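Local atomic coordinates of uncharacterized protein DUF849 (Burkholderia xenovorans LB400, PDB entry 3E02), a protein that binds a zinc ion and probably cleaves beta-keto acids such as 3-keto-5-aminohexanoate. Residues G115-N120 against V176-N181; E170-D175 against F196-F201. All coordinates share one frame; numbering follows the deposited sequence.

Interaction 1 of 2, residues G115-N120 against V176-N181; sequences GSLNFN and VGHLYN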
ATOM      1  N   GLY A 115      11.733  -0.424 -20.318  1.00 35.09           N
ATOM      2  CA  GLY A 115      10.978   0.744 -20.753  1.00 35.23           C
ATOM      3  C   GLY A 115      11.867   1.921 -21.022  1.00 35.07           C
ATOM      4  O   GLY A 115      13.039   1.918 -20.636  1.00 37.21           O
ATOM      5  N   SER A 116      11.317   2.903 -21.719  1.00 33.82           N
ATOM      6  CA  SER A 116      12.042   4.129 -22.034  1.00 34.29           C
ATOM      7  C   SER A 116      11.795   5.109 -20.905  1.00 35.42           C
ATOM      8  O   SER A 116      10.660   5.239 -20.417  1.00 37.22           O
ATOM      9  CB  SER A 116      11.587   4.722 -23.366  1.00 33.70           C
ATOM     10  OG  SER A 116      11.785   3.812 -24.432  1.00 34.01           O
ATOM     11  N   LEU A 117      12.849   5.766 -20.440  1.00 34.89           N
ATOM     12  CA  LEU A 117      12.710   6.780 -19.408  1.00 36.02           C
ATOM     13  C   LEU A 117      13.770   7.859 -19.498  1.00 34.60           C
ATOM     14  O   LEU A 117      14.875   7.609 -19.996  1.00 34.66           O
ATOM     15  CB  LEU A 117      12.818   6.148 -18.005  1.00 36.97           C
ATOM     16  CG  LEU A 117      14.151   5.501 -17.553  1.00 37.87           C
ATOM     17  CD1 LEU A 117      14.319   5.526 -16.032  1.00 37.94           C
ATOM     18  CD2 LEU A 117      14.303   4.080 -18.102  1.00 41.08           C
ATOM     19  N   ASN A 118      13.449   9.026 -18.949  1.00 33.89           N
ATOM     20  CA  ASN A 118      14.459  10.061 -18.705  1.00 33.84           C
ATOM     21  C   ASN A 118      15.491   9.423 -17.759  1.00 34.06           C
ATOM     22  O   ASN A 118      15.118   8.651 -16.875  1.00 33.90           O
ATOM     23  CB  ASN A 118      13.858  11.288 -18.019  1.00 34.05           C
ATOM     24  CG  ASN A 118      12.943  12.082 -18.922  1.00 35.37           C
ATOM     25  OD1 ASN A 118      12.944  11.903 -20.142  1.00 35.46           O
ATOM     26  ND2 ASN A 118      12.169  12.988 -18.328  1.00 34.85           N
ATOM     27  N   PHE A 119      16.772   9.677 -17.994  1.00 34.35           N
ATOM     28  CA  PHE A 119      17.845   9.069 -17.184  1.00 34.21           C
ATOM     29  C   PHE A 119      18.831  10.210 -16.954  1.00 34.21           C
ATOM     30  O   PHE A 119      19.775  10.383 -17.715  1.00 36.35           O
ATOM     31  CB  PHE A 119      18.448   7.869 -17.931  1.00 34.75           C
ATOM     32  CG  PHE A 119      19.142   6.885 -17.034  1.00 34.78           C
ATOM     33  CD1 PHE A 119      20.252   7.269 -16.273  1.00 40.48           C
ATOM     34  CD2 PHE A 119      18.696   5.562 -16.950  1.00 38.75           C
ATOM     35  CE1 PHE A 119      20.891   6.355 -15.418  1.00 41.92           C
ATOM     36  CE2 PHE A 119      19.329   4.638 -16.103  1.00 39.64           C
ATOM     37  CZ  PHE A 119      20.429   5.034 -15.342  1.00 39.31           C
ATOM     38  N   ASN A 120      18.570  10.979 -15.898  1.00 34.17           N
ATOM     39  CA  ASN A 120      19.266  12.218 -15.588  1.00 33.67           C
ATOM     40  C   ASN A 120      20.280  12.063 -14.448  1.00 34.39           C
ATOM     41  O   ASN A 120      19.902  11.970 -13.277  1.00 34.06           O
ATOM     42  CB  ASN A 120      18.209  13.294 -15.253  1.00 33.49           C
ATOM     43  CG  ASN A 120      18.791  14.708 -15.110  1.00 35.14           C
ATOM     44  OD1 ASN A 120      20.007  14.919 -15.196  1.00 38.44           O
ATOM     45  ND2 ASN A 120      17.905  15.687 -14.890  1.00 32.27           N
ATOM     46  N   VAL A 176       6.892   1.393 -12.187  1.00 33.64           N
ATOM     47  CA  VAL A 176       5.766   0.444 -12.171  1.00 33.65           C
ATOM     48  C   VAL A 176       5.318   0.063 -13.591  1.00 33.63           C
ATOM     49  O   VAL A 176       5.019  -1.105 -13.844  1.00 33.41           O
ATOM     50  CB  VAL A 176       4.572   0.985 -11.351  1.00 34.66           C
ATOM     51  CG1 VAL A 176       3.427  -0.041 -11.313  1.00 32.92           C
ATOM     52  CG2 VAL A 176       5.039   1.374  -9.918  1.00 33.62           C
ATOM     53  N   GLY A 177       5.334   1.030 -14.513  1.00 33.41           N
ATOM     54  CA  GLY A 177       4.953   0.785 -15.912  1.00 33.25           C
ATOM     55  C   GLY A 177       5.801  -0.287 -16.590  1.00 32.90           C
ATOM     56  O   GLY A 177       5.319  -0.998 -17.470  1.00 32.38           O
ATOM     57  N   HIS A 178       7.057  -0.422 -16.158  1.00 32.41           N
ATOM     58  CA  HIS A 178       7.963  -1.450 -16.695  1.00 33.06           C
ATOM     59  C   HIS A 178       7.469  -2.867 -16.402  1.00 32.43           C
ATOM     60  O   HIS A 178       7.718  -3.771 -17.198  1.00 31.18           O
ATOM     61  CB  HIS A 178       9.378  -1.246 -16.178  1.00 33.73           C
ATOM     62  CG  HIS A 178      10.026   0.011 -16.675  1.00 33.99           C
ATOM     63  ND1 HIS A 178      11.389   0.138 -16.785  1.00 36.02           N
ATOM     64  CD2 HIS A 178       9.502   1.153 -17.185  1.00 37.97           C
ATOM     65  CE1 HIS A 178      11.683   1.341 -17.251  1.00 35.65           C
ATOM     66  NE2 HIS A 178      10.553   1.974 -17.510  1.00 36.42           N
ATOM     67  N   LEU A 179       6.772  -3.047 -15.277  1.00 33.33           N
ATOM     68  CA  LEU A 179       6.168  -4.339 -14.918  1.00 33.28           C
ATOM     69  C   LEU A 179       5.071  -4.693 -15.926  1.00 33.43           C
ATOM     70  O   LEU A 179       5.007  -5.825 -16.414  1.00 32.98           O
ATOM     71  CB  LEU A 179       5.600  -4.309 -13.492  1.00 33.43           C
ATOM     72  CG  LEU A 179       6.595  -4.005 -12.362  1.00 35.74           C
ATOM     73  CD1 LEU A 179       5.861  -3.817 -11.034  1.00 33.12           C
ATOM     74  CD2 LEU A 179       7.628  -5.115 -12.288  1.00 34.09           C
ATOM     75  N   TYR A 180       4.231  -3.708 -16.240  1.00 32.86           N
ATOM     76  CA  TYR A 180       3.177  -3.866 -17.226  1.00 33.14           C
ATOM     77  C   TYR A 180       3.743  -4.092 -18.630  1.00 31.99           C
ATOM     78  O   TYR A 180       3.176  -4.875 -19.403  1.00 31.62           O
ATOM     79  CB  TYR A 180       2.210  -2.682 -17.193  1.00 33.58           C
ATOM     80  CG  TYR A 180       1.403  -2.666 -15.920  1.00 32.88           C
ATOM     81  CD1 TYR A 180       0.221  -3.388 -15.815  1.00 33.79           C
ATOM     82  CD2 TYR A 180       1.838  -1.943 -14.799  1.00 32.48           C
ATOM     83  CE1 TYR A 180      -0.530  -3.382 -14.609  1.00 34.26           C
ATOM     84  CE2 TYR A 180       1.113  -1.943 -13.604  1.00 33.48           C
ATOM     85  CZ  TYR A 180      -0.074  -2.644 -13.521  1.00 33.64           C
ATOM     86  OH  TYR A 180      -0.774  -2.615 -12.344  1.00 32.82           O
ATOM     87  N   ASN A 181       4.843  -3.410 -18.949  1.00 31.13           N
ATOM     88  CA  ASN A 181       5.561  -3.622 -20.240  1.00 32.58           C
ATOM     89  C   ASN A 181       6.026  -5.078 -20.333  1.00 32.54           C
ATOM     90  O   ASN A 181       5.836  -5.712 -21.365  1.00 33.36           O
ATOM     91  CB  ASN A 181       6.771  -2.683 -20.390  1.00 32.45           C
ATOM     92  CG  ASN A 181       6.383  -1.213 -20.484  1.00 35.62           C
ATOM     93  OD1 ASN A 181       5.197  -0.868 -20.555  1.00 31.82           O
ATOM     94  ND2 ASN A 181       7.398  -0.339 -20.495  1.00 29.72           N
TER
HETATM   95  O   HOH W   1       9.051   3.966 -19.046  0.50 21.15           O
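G115 and L117 meet H178 in a small, buried loop-to-helix contact. It joins the chain that follows strand 109-113 to the N-terminal part of helix 176-187. G115 lies over one face of the H178 ring in a CH-pi contact. Its CA is 3.7 Å from the centroid of the imidazole and 20° off the ring normal. The G115 CA comes to 3.5 Å from H178 NE2. With no side chain on G115, the ring can lie flat and close against the backbone. The first torsion of H178 sets CG anti to the carbonyl carbon (chi1 -67°), and the ring is carried out from the helix toward the loop.

L117 comes from another direction. Its CD2 touches H178 CE1 at 3.9 Å, at the edge of the ring and near its plane. The two side chains cross at about a right angle.

The family belongs to the TIM-barrel clan. G115-N120 follows one parallel strand of the barrel, and helix 176-187 follows the next one, 168-173. The contact therefore ties together neighbouring beta-alpha units at the C-terminal ends of their strands.

The direct contacts are van der Waals and CH-pi, but a water adds a polar link. It donates to S116 O over 2.5 Å, which is unusually short, and its exact length is doubtful. It is also hydrogen-bonded to H178 NE2 at the ring edge, at 2.9 Å.

Three residues beyond H178, N181 sets its ND2 3.7 Å from G115 CA. The same ND2 is hydrogen-bonded to M114 O, just before the loop segment. S116 points away from the helix, and its OG is hydrogen-bonded to N150 N and to N118 OD1 of the second subunit. G177 N is bonded to D175 of that subunit, which places both segments at the subunit interface.

Interaction 2 of 2, residues E170-D175 against F196-F201; sequences EFECYD and FLQCVF. With EDO (1,2-ethanediol), chain D.
E170 and E172 both meet Q198, but their carboxylates are turned differently against its amide. E172 lies side by side with Q198, and the carboxylate and amide planes are only 9° apart. Its OE1 is 3.2 Å from Q198 CG. E170 reaches Q198 from another angle, with the two planes 89° apart. Q198 NE2 gives a weak, bent hydrogen bond of 3.1 Å to E170 OE2. The bend of Q198 at chi2 (74°) turns the amide to that carboxylate. E170 and Q198 each have a second conformer, so the bond describes one arrangement only. E170 OE1 is also bonded to N84, and the E170 side chain comes about 3 Å from that of the zinc ligand H50.

The F196 ring runs alongside E170 on the same face of the sheet. Its edge, at CD2, lies 3.9 Å from E170 CG. Past the last bridge, V200 sits over one face of the Y174 ring in a CH-pi contact, with CB 4.1 Å from the centroid. V200 CG1 touches Y174 CE2 at 3.5 Å. The Y174 hydroxyl is bonded to N113 OD1 and weakly to O2 of an ethanediol, probably from the crystallisation liquor. The Y174 side chain is about 6 Å from the zinc.

On the face away from E170, E172 and Q198, F171 CB meets L197 CD2 at 4.3 Å. The parallel strands are joined by backbone bonds from the N atoms of F171, Q198, C173 and V200 to O of F196, F171, Q198 and C173, respectively. The bond from C173 N to Q198 O is nearly straight.

The two strands and helix 176-187 form a beta-alpha-beta unit of the barrel. The helix packs on F171, C173 and L197. Strand 109-113 flanks 168-173, and strand 229-235 flanks 195-201.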
ATOM      1  N   GLU A 170      17.901 -10.482 -17.251  1.00 36.57           N
ATOM      2  CA  GLU A 170      17.783  -9.750 -15.991  0.50 36.77           C
ATOM      3  C   GLU A 170      16.902  -8.575 -16.453  1.00 37.26           C
ATOM      4  O   GLU A 170      17.401  -7.654 -17.101  1.00 37.68           O
ATOM      5  CB  GLU A 170      19.163  -9.280 -15.477  0.50 36.85           C
ATOM      6  CG  GLU A 170      19.194  -8.438 -14.153  0.50 37.20           C
ATOM      7  CD  GLU A 170      20.503  -7.631 -13.937  0.50 37.31           C
ATOM      8  OE1 GLU A 170      21.334  -7.515 -14.859  0.50 36.41           O
ATOM      9  OE2 GLU A 170      20.701  -7.053 -12.843  0.50 42.76           O
ATOM     10  N   PHE A 171      15.605  -8.629 -16.147  1.00 37.32           N
ATOM     11  CA  PHE A 171      14.656  -7.580 -16.563  1.00 35.87           C
ATOM     12  C   PHE A 171      14.785  -6.362 -15.650  1.00 36.13           C
ATOM     13  O   PHE A 171      14.378  -6.431 -14.480  1.00 36.57           O
ATOM     14  CB  PHE A 171      13.218  -8.116 -16.555  1.00 34.79           C
ATOM     15  CG  PHE A 171      12.999  -9.296 -17.456  1.00 34.34           C
ATOM     16  CD1 PHE A 171      13.001  -9.134 -18.837  1.00 34.55           C
ATOM     17  CD2 PHE A 171      12.768 -10.573 -16.930  1.00 33.52           C
ATOM     18  CE1 PHE A 171      12.797 -10.226 -19.695  1.00 34.07           C
ATOM     19  CE2 PHE A 171      12.551 -11.673 -17.771  1.00 32.91           C
ATOM     20  CZ  PHE A 171      12.569 -11.501 -19.161  1.00 34.56           C
ATOM     21  N   GLU A 172      15.341  -5.265 -16.170  1.00 34.68           N
ATOM     22  CA  GLU A 172      15.556  -4.043 -15.369  1.00 35.20           C
ATOM     23  C   GLU A 172      14.295  -3.203 -15.426  1.00 34.56           C
ATOM     24  O   GLU A 172      13.935  -2.711 -16.489  1.00 35.08           O
ATOM     25  CB  GLU A 172      16.725  -3.183 -15.850  1.00 36.36           C
ATOM     26  CG  GLU A 172      17.960  -3.901 -16.299  1.00 42.58           C
ATOM     27  CD  GLU A 172      18.534  -4.834 -15.281  1.00 52.80           C
ATOM     28  OE1 GLU A 172      18.347  -4.637 -14.071  1.00 57.06           O
ATOM     29  OE2 GLU A 172      19.216  -5.764 -15.718  1.00 56.93           O
ATOM     30  N   CYS A 173      13.644  -3.041 -14.278  1.00 34.57           N
ATOM     31  CA  CYS A 173      12.381  -2.326 -14.148  1.00 34.78           C
ATOM     32  C   CYS A 173      12.609  -1.094 -13.268  1.00 34.44           C
ATOM     33  O   CYS A 173      12.810  -1.225 -12.068  1.00 34.02           O
ATOM     34  CB  CYS A 173      11.348  -3.276 -13.538  1.00 34.13           C
ATOM     35  SG  CYS A 173      11.018  -4.756 -14.570  1.00 37.10           S
ATOM     36  N   TYR A 174      12.611   0.085 -13.889  1.00 34.34           N
ATOM     37  CA  TYR A 174      12.855   1.382 -13.234  1.00 34.71           C
ATOM     38  C   TYR A 174      11.590   2.079 -12.736  1.00 34.78           C
ATOM     39  O   TYR A 174      11.681   3.140 -12.141  1.00 36.35           O
ATOM     40  CB  TYR A 174      13.549   2.353 -14.198  1.00 34.66           C
ATOM     41  CG  TYR A 174      14.900   1.918 -14.660  1.00 36.12           C
ATOM     42  CD1 TYR A 174      15.032   0.970 -15.675  1.00 40.22           C
ATOM     43  CD2 TYR A 174      16.065   2.466 -14.114  1.00 37.73           C
ATOM     44  CE1 TYR A 174      16.276   0.545 -16.117  1.00 36.36           C
ATOM     45  CE2 TYR A 174      17.339   2.050 -14.568  1.00 39.68           C
ATOM     46  CZ  TYR A 174      17.421   1.092 -15.578  1.00 42.17           C
ATOM     47  OH  TYR A 174      18.632   0.661 -16.060  1.00 44.89           O
ATOM     48  N   ASP A 175      10.423   1.536 -13.051  1.00 34.59           N
ATOM     49  CA  ASP A 175       9.165   2.131 -12.618  1.00 34.13           C
ATOM     50  C   ASP A 175       8.057   1.092 -12.748  1.00 33.92           C
ATOM     51  O   ASP A 175       8.248   0.050 -13.374  1.00 32.35           O
ATOM     52  CB  ASP A 175       8.862   3.391 -13.459  1.00 34.90           C
ATOM     53  CG  ASP A 175       8.105   4.459 -12.684  1.00 36.15           C
ATOM     54  OD1 ASP A 175       7.486   4.174 -11.629  1.00 36.07           O
ATOM     55  OD2 ASP A 175       8.080   5.594 -13.174  1.00 36.34           O
ATOM     56  N   PHE A 196      13.463 -13.076 -13.953  1.00 38.88           N
ATOM     57  CA  PHE A 196      14.337 -12.466 -12.958  1.00 38.08           C
ATOM     58  C   PHE A 196      14.111 -10.956 -13.084  1.00 38.50           C
ATOM     59  O   PHE A 196      14.650 -10.332 -14.010  1.00 38.73           O
ATOM     60  CB  PHE A 196      15.787 -12.891 -13.193  1.00 37.88           C
ATOM     61  CG  PHE A 196      16.710 -12.517 -12.073  1.00 39.24           C
ATOM     62  CD1 PHE A 196      16.596 -13.135 -10.834  1.00 37.52           C
ATOM     63  CD2 PHE A 196      17.693 -11.552 -12.244  1.00 42.34           C
ATOM     64  CE1 PHE A 196      17.448 -12.791  -9.781  1.00 37.71           C
ATOM     65  CE2 PHE A 196      18.552 -11.210 -11.191  1.00 40.51           C
ATOM     66  CZ  PHE A 196      18.420 -11.836  -9.965  1.00 38.19           C
ATOM     67  N   LEU A 197      13.273 -10.417 -12.185  1.00 39.12           N
ATOM     68  CA  LEU A 197      12.888  -8.999 -12.155  0.50 39.87           C
ATOM     69  C   LEU A 197      13.804  -8.201 -11.254  1.00 40.92           C
ATOM     70  O   LEU A 197      13.821  -8.444 -10.039  1.00 43.78           O
ATOM     71  CB  LEU A 197      11.457  -8.809 -11.609  0.50 41.11           C
ATOM     72  CG  LEU A 197      10.246  -9.452 -12.241  0.50 39.66           C
ATOM     73  CD1 LEU A 197       8.986  -8.918 -11.569  0.50 39.06           C
ATOM     74  CD2 LEU A 197      10.222  -9.147 -13.703  0.50 42.60           C
ATOM     75  N   GLN A 198      14.534  -7.245 -11.830  1.00 38.76           N
ATOM     76  CA  GLN A 198      15.442  -6.371 -11.095  0.50 38.61           C
ATOM     77  C   GLN A 198      14.790  -4.976 -10.990  1.00 39.46           C
ATOM     78  O   GLN A 198      14.760  -4.232 -11.987  1.00 40.46           O
ATOM     79  CB  GLN A 198      16.789  -6.297 -11.826  0.50 38.33           C
ATOM     80  CG  GLN A 198      17.923  -5.555 -11.081  0.50 39.77           C
ATOM     81  CD  GLN A 198      18.486  -6.355  -9.939  0.50 37.65           C
ATOM     82  OE1 GLN A 198      18.362  -5.983  -8.791  0.50 39.39           O
ATOM     83  NE2 GLN A 198      19.071  -7.489 -10.253  0.50 42.19           N
ATOM     84  N   CYS A 199      14.283  -4.625  -9.805  1.00 37.76           N
ATOM     85  CA  CYS A 199      13.676  -3.311  -9.576  1.00 37.05           C
ATOM     86  C   CYS A 199      14.791  -2.318  -9.240  1.00 36.34           C
ATOM     87  O   CYS A 199      15.633  -2.601  -8.386  1.00 36.71           O
ATOM     88  CB  CYS A 199      12.633  -3.379  -8.483  1.00 36.36           C
ATOM     89  SG  CYS A 199      11.282  -4.502  -8.949  1.00 40.48           S
ATOM     90  N   VAL A 200      14.769  -1.158  -9.895  1.00 34.96           N
ATOM     91  CA  VAL A 200      15.837  -0.153  -9.820  1.00 35.22           C
ATOM     92  C   VAL A 200      15.318   1.136  -9.214  1.00 34.98           C
ATOM     93  O   VAL A 200      14.432   1.780  -9.791  1.00 34.75           O
ATOM     94  CB  VAL A 200      16.399   0.130 -11.231  1.00 35.29           C
ATOM     95  CG1 VAL A 200      17.544   1.112 -11.161  1.00 35.87           C
ATOM     96  CG2 VAL A 200      16.835  -1.180 -11.915  1.00 35.18           C
ATOM     97  N   PHE A 201      15.896   1.531  -8.071  1.00 34.93           N
ATOM     98  CA  PHE A 201      15.428   2.702  -7.314  1.00 34.73           C
ATOM     99  C   PHE A 201      16.455   3.820  -7.209  1.00 35.56           C
ATOM    100  O   PHE A 201      17.647   3.564  -7.091  1.00 35.63           O
ATOM    101  CB  PHE A 201      15.032   2.277  -5.904  1.00 34.11           C
ATOM    102  CG  PHE A 201      13.982   1.220  -5.882  1.00 33.64           C
ATOM    103  CD1 PHE A 201      14.343  -0.126  -5.920  1.00 30.67           C
ATOM    104  CD2 PHE A 201      12.629   1.555  -5.893  1.00 33.40           C
ATOM    105  CE1 PHE A 201      13.371  -1.122  -5.969  1.00 33.19           C
ATOM    106  CE2 PHE A 201      11.645   0.556  -5.919  1.00 34.38           C
ATOM    107  CZ  PHE A 201      12.023  -0.777  -5.958  1.00 34.24           C
TER
HETATM  108  C1  EDO D 313      22.784   1.891 -12.300  1.00 45.85           C
HETATM  109  O1  EDO D 313      22.780   2.272 -10.918  1.00 38.40           O
HETATM  110  C2  EDO D 313      21.345   1.730 -12.780  1.00 46.76           C
HETATM  111  O2  EDO D 313      21.303   1.688 -14.212  1.00 48.83           O

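Both contacts are buried, but interaction 2 belongs to the barrel wall near the zinc site, while interaction 1 lies farther out, against the second subunit. Helix 176-187 connects the two strands of interaction 2 and supplies one side of interaction 1. Interaction 2 is held by regular backbone bonds. E170, E172 and Q198 share one face with the F196 ring, while F171, L197 and the two cysteines line the other. Interaction 1 relies on ring packing and a water. The two touch directly: H178 ND1 is 3.7 Å from C173 CA, and L117 CD1 is 3.7 Å from Y174 CB. F119 CE2 packs on Y174 CE2 at 3.6 Å.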